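Local coordinates for protein yeast glycogen phosphorylase (PDB 1YGP) that belongs to the carbohydrate phosphorylase family of the GT-B clan, a large two-domain fold, and holds pyridoxal-5'-phosphate in a pocket, at residues Gln227-Phe232 against Gly254-Ala259; Val260-Pro265 against Gln281-Thr286. All coordinates share one frame; numbering follows the deposited sequence.

Contact 1: residues Gln227-Phe232 against Gly254-Ala259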
loop_
_atom_site.group_PDB
_atom_site.type_symbol
_atom_site.label_atom_id
_atom_site.label_comp_id
_atom_site.label_asym_id
_atom_site.label_seq_id
_atom_site.Cartn_x
_atom_site.Cartn_y
_atom_site.Cartn_z
ATOM N N GLN A 227 -0.243 13.466 -11.686
ATOM C CA GLN A 227 -0.945 13.981 -10.503
ATOM C C GLN A 227 -1.811 15.198 -10.825
ATOM O O GLN A 227 -1.270 16.291 -10.971
ATOM C CB GLN A 227 0.039 14.387 -9.447
ATOM C CG GLN A 227 0.735 13.181 -8.876
ATOM C CD GLN A 227 1.750 13.545 -7.811
ATOM O OE1 GLN A 227 1.665 14.562 -7.120
ATOM N NE2 GLN A 227 2.776 12.734 -7.647
ATOM N N ILE A 228 -3.129 15.102 -10.982
ATOM C CA ILE A 228 -4.014 16.233 -11.307
ATOM C C ILE A 228 -4.449 16.913 -10.004
ATOM O O ILE A 228 -4.878 16.162 -9.131
ATOM C CB ILE A 228 -5.316 15.770 -12.040
ATOM C CG1 ILE A 228 -5.121 14.743 -13.164
ATOM C CG2 ILE A 228 -5.906 17.019 -12.634
ATOM C CD1 ILE A 228 -4.342 15.220 -14.400
ATOM N N PRO A 229 -4.369 18.225 -9.726
ATOM C CA PRO A 229 -5.086 18.911 -8.625
ATOM C C PRO A 229 -6.589 19.075 -8.867
ATOM O O PRO A 229 -7.018 19.327 -10.003
ATOM C CB PRO A 229 -4.405 20.247 -8.488
ATOM C CG PRO A 229 -3.029 19.977 -9.060
ATOM C CD PRO A 229 -3.348 19.106 -10.272
ATOM N N VAL A 230 -7.419 18.952 -7.834
ATOM C CA VAL A 230 -8.870 18.997 -7.942
ATOM C C VAL A 230 -9.281 19.898 -6.792
ATOM O O VAL A 230 -8.728 19.778 -5.697
ATOM C CB VAL A 230 -9.442 17.562 -7.792
ATOM C CG1 VAL A 230 -10.944 17.601 -7.607
ATOM C CG2 VAL A 230 -9.192 16.763 -9.057
ATOM N N THR A 231 -10.282 20.747 -6.957
ATOM C CA THR A 231 -10.591 21.794 -5.990
ATOM C C THR A 231 -12.013 21.731 -5.481
ATOM O O THR A 231 -12.936 21.402 -6.238
ATOM C CB THR A 231 -10.279 23.131 -6.711
ATOM O OG1 THR A 231 -8.874 23.207 -6.588
ATOM C CG2 THR A 231 -10.935 24.386 -6.195
ATOM N N PHE A 232 -12.208 22.045 -4.215
ATOM C CA PHE A 232 -13.555 22.043 -3.692
ATOM C C PHE A 232 -13.753 23.329 -2.923
ATOM O O PHE A 232 -12.785 23.952 -2.458
ATOM C CB PHE A 232 -13.772 20.870 -2.765
ATOM C CG PHE A 232 -13.601 19.537 -3.469
ATOM C CD1 PHE A 232 -14.575 19.092 -4.362
ATOM C CD2 PHE A 232 -12.459 18.765 -3.216
ATOM C CE1 PHE A 232 -14.393 17.868 -4.996
ATOM C CE2 PHE A 232 -12.295 17.543 -3.862
ATOM C CZ PHE A 232 -13.261 17.090 -4.753
ATOM N N GLY A 254 -11.392 26.476 -2.156
ATOM C CA GLY A 254 -10.941 26.410 -0.784
ATOM C C GLY A 254 -10.216 25.125 -0.405
ATOM O O GLY A 254 -9.616 25.085 0.661
ATOM N N GLU A 255 -10.213 24.033 -1.154
ATOM C CA GLU A 255 -9.512 22.824 -0.763
ATOM C C GLU A 255 -8.963 22.264 -2.053
ATOM O O GLU A 255 -9.557 22.501 -3.121
ATOM C CB GLU A 255 -10.515 21.890 -0.132
ATOM C CG GLU A 255 -10.015 20.549 0.399
ATOM C CD GLU A 255 -11.100 19.733 1.100
ATOM O OE1 GLU A 255 -11.902 20.331 1.824
ATOM O OE2 GLU A 255 -11.149 18.508 0.933
ATOM N N ARG A 256 -7.831 21.574 -2.019
ATOM C CA ARG A 256 -7.288 20.979 -3.229
ATOM C C ARG A 256 -6.808 19.618 -2.829
ATOM O O ARG A 256 -6.193 19.485 -1.772
ATOM C CB ARG A 256 -6.062 21.667 -3.828
ATOM C CG ARG A 256 -6.138 23.156 -4.200
ATOM C CD ARG A 256 -5.085 23.569 -5.242
ATOM N NE ARG A 256 -3.838 22.819 -5.104
ATOM C CZ ARG A 256 -2.905 22.785 -6.065
ATOM N NH1 ARG A 256 -3.040 23.458 -7.215
ATOM N NH2 ARG A 256 -1.859 21.970 -5.908
ATOM N N VAL A 257 -7.115 18.610 -3.619
ATOM C CA VAL A 257 -6.674 17.251 -3.357
ATOM C C VAL A 257 -5.916 16.853 -4.602
ATOM O O VAL A 257 -5.901 17.646 -5.566
ATOM C CB VAL A 257 -7.853 16.296 -3.138
ATOM C CG1 VAL A 257 -8.478 16.606 -1.805
ATOM C CG2 VAL A 257 -8.933 16.475 -4.197
ATOM N N LEU A 258 -5.276 15.687 -4.625
ATOM C CA LEU A 258 -4.536 15.300 -5.803
ATOM C C LEU A 258 -5.070 14.012 -6.334
ATOM O O LEU A 258 -5.410 13.145 -5.529
ATOM C CB LEU A 258 -3.081 15.082 -5.527
ATOM C CG LEU A 258 -2.228 16.288 -5.261
ATOM C CD1 LEU A 258 -0.792 15.826 -5.229
ATOM C CD2 LEU A 258 -2.363 17.325 -6.357
ATOM N N ALA A 259 -5.132 13.865 -7.653
ATOM C CA ALA A 259 -5.619 12.651 -8.266
ATOM C C ALA A 259 -4.380 12.015 -8.876
ATOM O O ALA A 259 -3.684 12.637 -9.680
ATOM C CB ALA A 259 -6.611 12.987 -9.343
#

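Contact 2: residues Val260-Pro265 against Gln281-Thr286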
loop_
_atom_site.group_PDB
_atom_site.type_symbol
_atom_site.label_atom_id
_atom_site.label_comp_id
_atom_site.label_asym_id
_atom_site.label_seq_id
_atom_site.Cartn_x
_atom_site.Cartn_y
_atom_site.Cartn_z
ATOM N N VAL A 260 -4.017 10.813 -8.467
ATOM C CA VAL A 260 -2.861 10.136 -9.009
ATOM C C VAL A 260 -3.472 8.983 -9.785
ATOM O O VAL A 260 -4.369 8.301 -9.258
ATOM C CB VAL A 260 -1.987 9.674 -7.827
ATOM C CG1 VAL A 260 -0.845 8.771 -8.260
ATOM C CG2 VAL A 260 -1.430 10.925 -7.171
ATOM N N ALA A 261 -3.035 8.790 -11.028
ATOM C CA ALA A 261 -3.528 7.728 -11.888
ATOM C C ALA A 261 -2.859 6.389 -11.661
ATOM O O ALA A 261 -1.685 6.315 -11.254
ATOM C CB ALA A 261 -3.309 8.072 -13.337
ATOM N N TYR A 262 -3.635 5.327 -11.907
ATOM C CA TYR A 262 -3.190 3.944 -11.888
ATOM C C TYR A 262 -3.744 3.337 -13.174
ATOM O O TYR A 262 -4.940 3.443 -13.486
ATOM C CB TYR A 262 -3.761 3.191 -10.702
ATOM C CG TYR A 262 -3.081 3.499 -9.381
ATOM C CD1 TYR A 262 -3.279 4.745 -8.777
ATOM C CD2 TYR A 262 -2.262 2.549 -8.764
ATOM C CE1 TYR A 262 -2.667 5.049 -7.565
ATOM C CE2 TYR A 262 -1.641 2.849 -7.540
ATOM C CZ TYR A 262 -1.852 4.103 -6.954
ATOM O OH TYR A 262 -1.266 4.437 -5.752
ATOM N N ASP A 263 -2.866 2.784 -13.994
ATOM C CA ASP A 263 -3.222 2.168 -15.242
ATOM C C ASP A 263 -3.370 0.656 -15.211
ATOM O O ASP A 263 -2.503 -0.113 -14.773
ATOM C CB ASP A 263 -2.182 2.574 -16.248
ATOM C CG ASP A 263 -2.364 3.986 -16.779
ATOM O OD1 ASP A 263 -3.462 4.518 -16.726
ATOM O OD2 ASP A 263 -1.408 4.566 -17.282
ATOM N N PHE A 264 -4.497 0.206 -15.715
ATOM C CA PHE A 264 -4.786 -1.200 -15.776
ATOM C C PHE A 264 -4.800 -1.515 -17.271
ATOM O O PHE A 264 -5.603 -0.906 -17.990
ATOM C CB PHE A 264 -6.150 -1.427 -15.089
ATOM C CG PHE A 264 -6.580 -2.885 -15.152
ATOM C CD1 PHE A 264 -7.304 -3.357 -16.262
ATOM C CD2 PHE A 264 -6.191 -3.760 -14.139
ATOM C CE1 PHE A 264 -7.625 -4.708 -16.353
ATOM C CE2 PHE A 264 -6.521 -5.111 -14.242
ATOM C CZ PHE A 264 -7.232 -5.586 -15.345
ATOM N N PRO A 265 -3.934 -2.368 -17.821
ATOM C CA PRO A 265 -3.961 -2.770 -19.220
ATOM C C PRO A 265 -5.177 -3.648 -19.535
ATOM O O PRO A 265 -5.583 -4.427 -18.680
ATOM C CB PRO A 265 -2.598 -3.436 -19.377
ATOM C CG PRO A 265 -2.347 -4.082 -18.050
ATOM C CD PRO A 265 -2.855 -3.024 -17.093
ATOM N N GLN A 281 -6.728 7.640 -7.579
ATOM C CA GLN A 281 -6.650 7.507 -6.125
ATOM C C GLN A 281 -6.554 8.924 -5.596
ATOM O O GLN A 281 -5.806 9.698 -6.214
ATOM C CB GLN A 281 -5.408 6.763 -5.751
ATOM C CG GLN A 281 -5.017 6.839 -4.287
ATOM C CD GLN A 281 -3.834 5.945 -4.046
ATOM O OE1 GLN A 281 -4.030 4.823 -3.605
ATOM N NE2 GLN A 281 -2.596 6.322 -4.343
ATOM N N ALA A 282 -7.239 9.306 -4.516
ATOM C CA ALA A 282 -7.128 10.672 -4.027
ATOM C C ALA A 282 -5.997 10.789 -3.043
ATOM O O ALA A 282 -5.870 9.901 -2.198
ATOM C CB ALA A 282 -8.344 11.130 -3.284
ATOM N N ARG A 283 -5.151 11.812 -3.108
ATOM C CA ARG A 283 -4.045 11.990 -2.177
ATOM C C ARG A 283 -4.100 13.415 -1.640
ATOM O O ARG A 283 -4.707 14.265 -2.297
ATOM C CB ARG A 283 -2.729 11.740 -2.874
ATOM C CG ARG A 283 -2.530 10.237 -3.113
ATOM C CD ARG A 283 -1.109 10.004 -3.606
ATOM N NE ARG A 283 -0.888 8.681 -4.170
ATOM C CZ ARG A 283 0.164 8.408 -4.966
ATOM N NH1 ARG A 283 1.074 9.339 -5.276
ATOM N NH2 ARG A 283 0.285 7.201 -5.522
ATOM N N PRO A 284 -3.640 13.722 -0.416
ATOM C CA PRO A 284 -3.572 15.057 0.159
ATOM C C PRO A 284 -2.510 15.917 -0.502
ATOM O O PRO A 284 -1.546 15.386 -1.066
ATOM C CB PRO A 284 -3.279 14.820 1.596
ATOM C CG PRO A 284 -2.386 13.601 1.512
ATOM C CD PRO A 284 -3.166 12.744 0.557
ATOM N N THR A 285 -2.631 17.244 -0.428
ATOM C CA THR A 285 -1.603 18.080 -1.018
ATOM C C THR A 285 -0.468 18.066 -0.017
ATOM O O THR A 285 0.690 18.234 -0.385
ATOM C CB THR A 285 -2.101 19.511 -1.233
ATOM O OG1 THR A 285 -3.040 19.769 -0.205
ATOM C CG2 THR A 285 -2.737 19.721 -2.594
ATOM N N THR A 286 -0.767 17.862 1.265
ATOM C CA THR A 286 0.250 17.800 2.280
ATOM C C THR A 286 0.061 16.525 3.052
ATOM O O THR A 286 -0.912 16.385 3.786
ATOM C CB THR A 286 0.092 19.021 3.153
ATOM O OG1 THR A 286 0.202 20.112 2.234
ATOM C CG2 THR A 286 1.080 19.100 4.315
#

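Contact 1: residues Gln227-Phe232 against Gly254-Ala259
V230 and V257 sit at the middle of an antiparallel ladder and exchange two backbone hydrogen bonds, V257 N to V230 O at 2.9 Å and V230 N to V257 O at 3.0 Å. I228 with A259 and F232 with E255 form the same kind of pair on either side of them. The F232 carbonyl is gripped twice, because G254 N and E255 N both donate to it; the carboxylate of E255 makes a salt bridge with R307 through OE1.

Side chains pack on both faces of this strand pair. On the face of I228, V230 and F232, V257 CG2 meets the edge of the F232 ring at CE2, 3.5 Å away, with the two side chains at about a right angle, and A259 CB lies 4.1 Å from I228 CB. Helix 322-350 covers I228, F232 and A259 here. On the other face R256 has CG anti to its carbonyl carbon (chi1 -57°) and a chain bent at chi3; P229 CB lies over one face of the R256 guanidinium, offset toward its rim, 3.7 Å from R256 NH1. L258 CD2 reaches P229 CG at 3.8 Å, while R256 CG lies beside T231 OG1. G254 and E255, both opposite F232, make a classic beta bulge where strand 255-267 joins the outermost strand, 221-232, of a mixed sheet.

Contact 2: residues Val260-Pro265 against Gln281-Thr286
V260 and Q281 form one antiparallel hydrogen-bonded pair, with V260 N giving a nearly straight bond to Q281 O at 3.1 Å and an angle of 171°, and Q281 N returning one to V260 O at 3.0 Å. The tight part of the contact lies beside this pair, around V260 and Y262, both buried. R283 has CG anti to its carbonyl carbon (chi1 -74°), and the chain then runs extended to NE, carrying the guanidinium to the V260 side chain. One face of that group is covered by V260 CG1, which lies 3.4 Å from R283 NH2 and is displaced toward the rim, while V260 CG2 is 3.5 Å from R283 NH1. In the plane of the same group, R283 NH2 donates to Y262 OH at 3.2 Å, and the tyrosine ring stands almost perpendicular to the guanidinium, at 86°. The positive charge is also met by E222, in a salt bridge to NH2, and could polarise the phenol hydroxyl; R190 makes a cation-pi contact with the ring of Y262. Q281 CB adds packing at 3.7 Å from Y262 CE1.

The looser part belongs to Q281 and R283, which keep some exposure; R283 also packs on N214 of the second subunit. The segments overlap only at V260-Q281: A261-P265 continues beside earlier residues of strand 274-284 (Y262 with L279, F264 with L277), and R283 pairs back with L258. This is a register pair inside the antiparallel beta hairpin of strands 255-267 and 274-284, with the turn lying beyond P265.

Overall arrangement
From the N terminus, strand 221-232 runs out along the edge of the mixed sheet, and contact 1 closes the 21-residue excursion that follows, which includes the short strands 235-237 and 250-252. The chain then continues along 255-267, turns, and returns as 274-284, where contact 2 closes a 15-residue excursion. The two closures come in series, neither enclosing the other, and share strand 255-267 as their central member. They meet directly where L258 O lies 2.8 Å from R283 N, a probable hydrogen bond, and where Q227 packs on V260. Together they carry the edge strand inward to 274-284, which runs parallel to its other neighbour, 184-189, so that the antiparallel edge passes into the parallel part of the sheet.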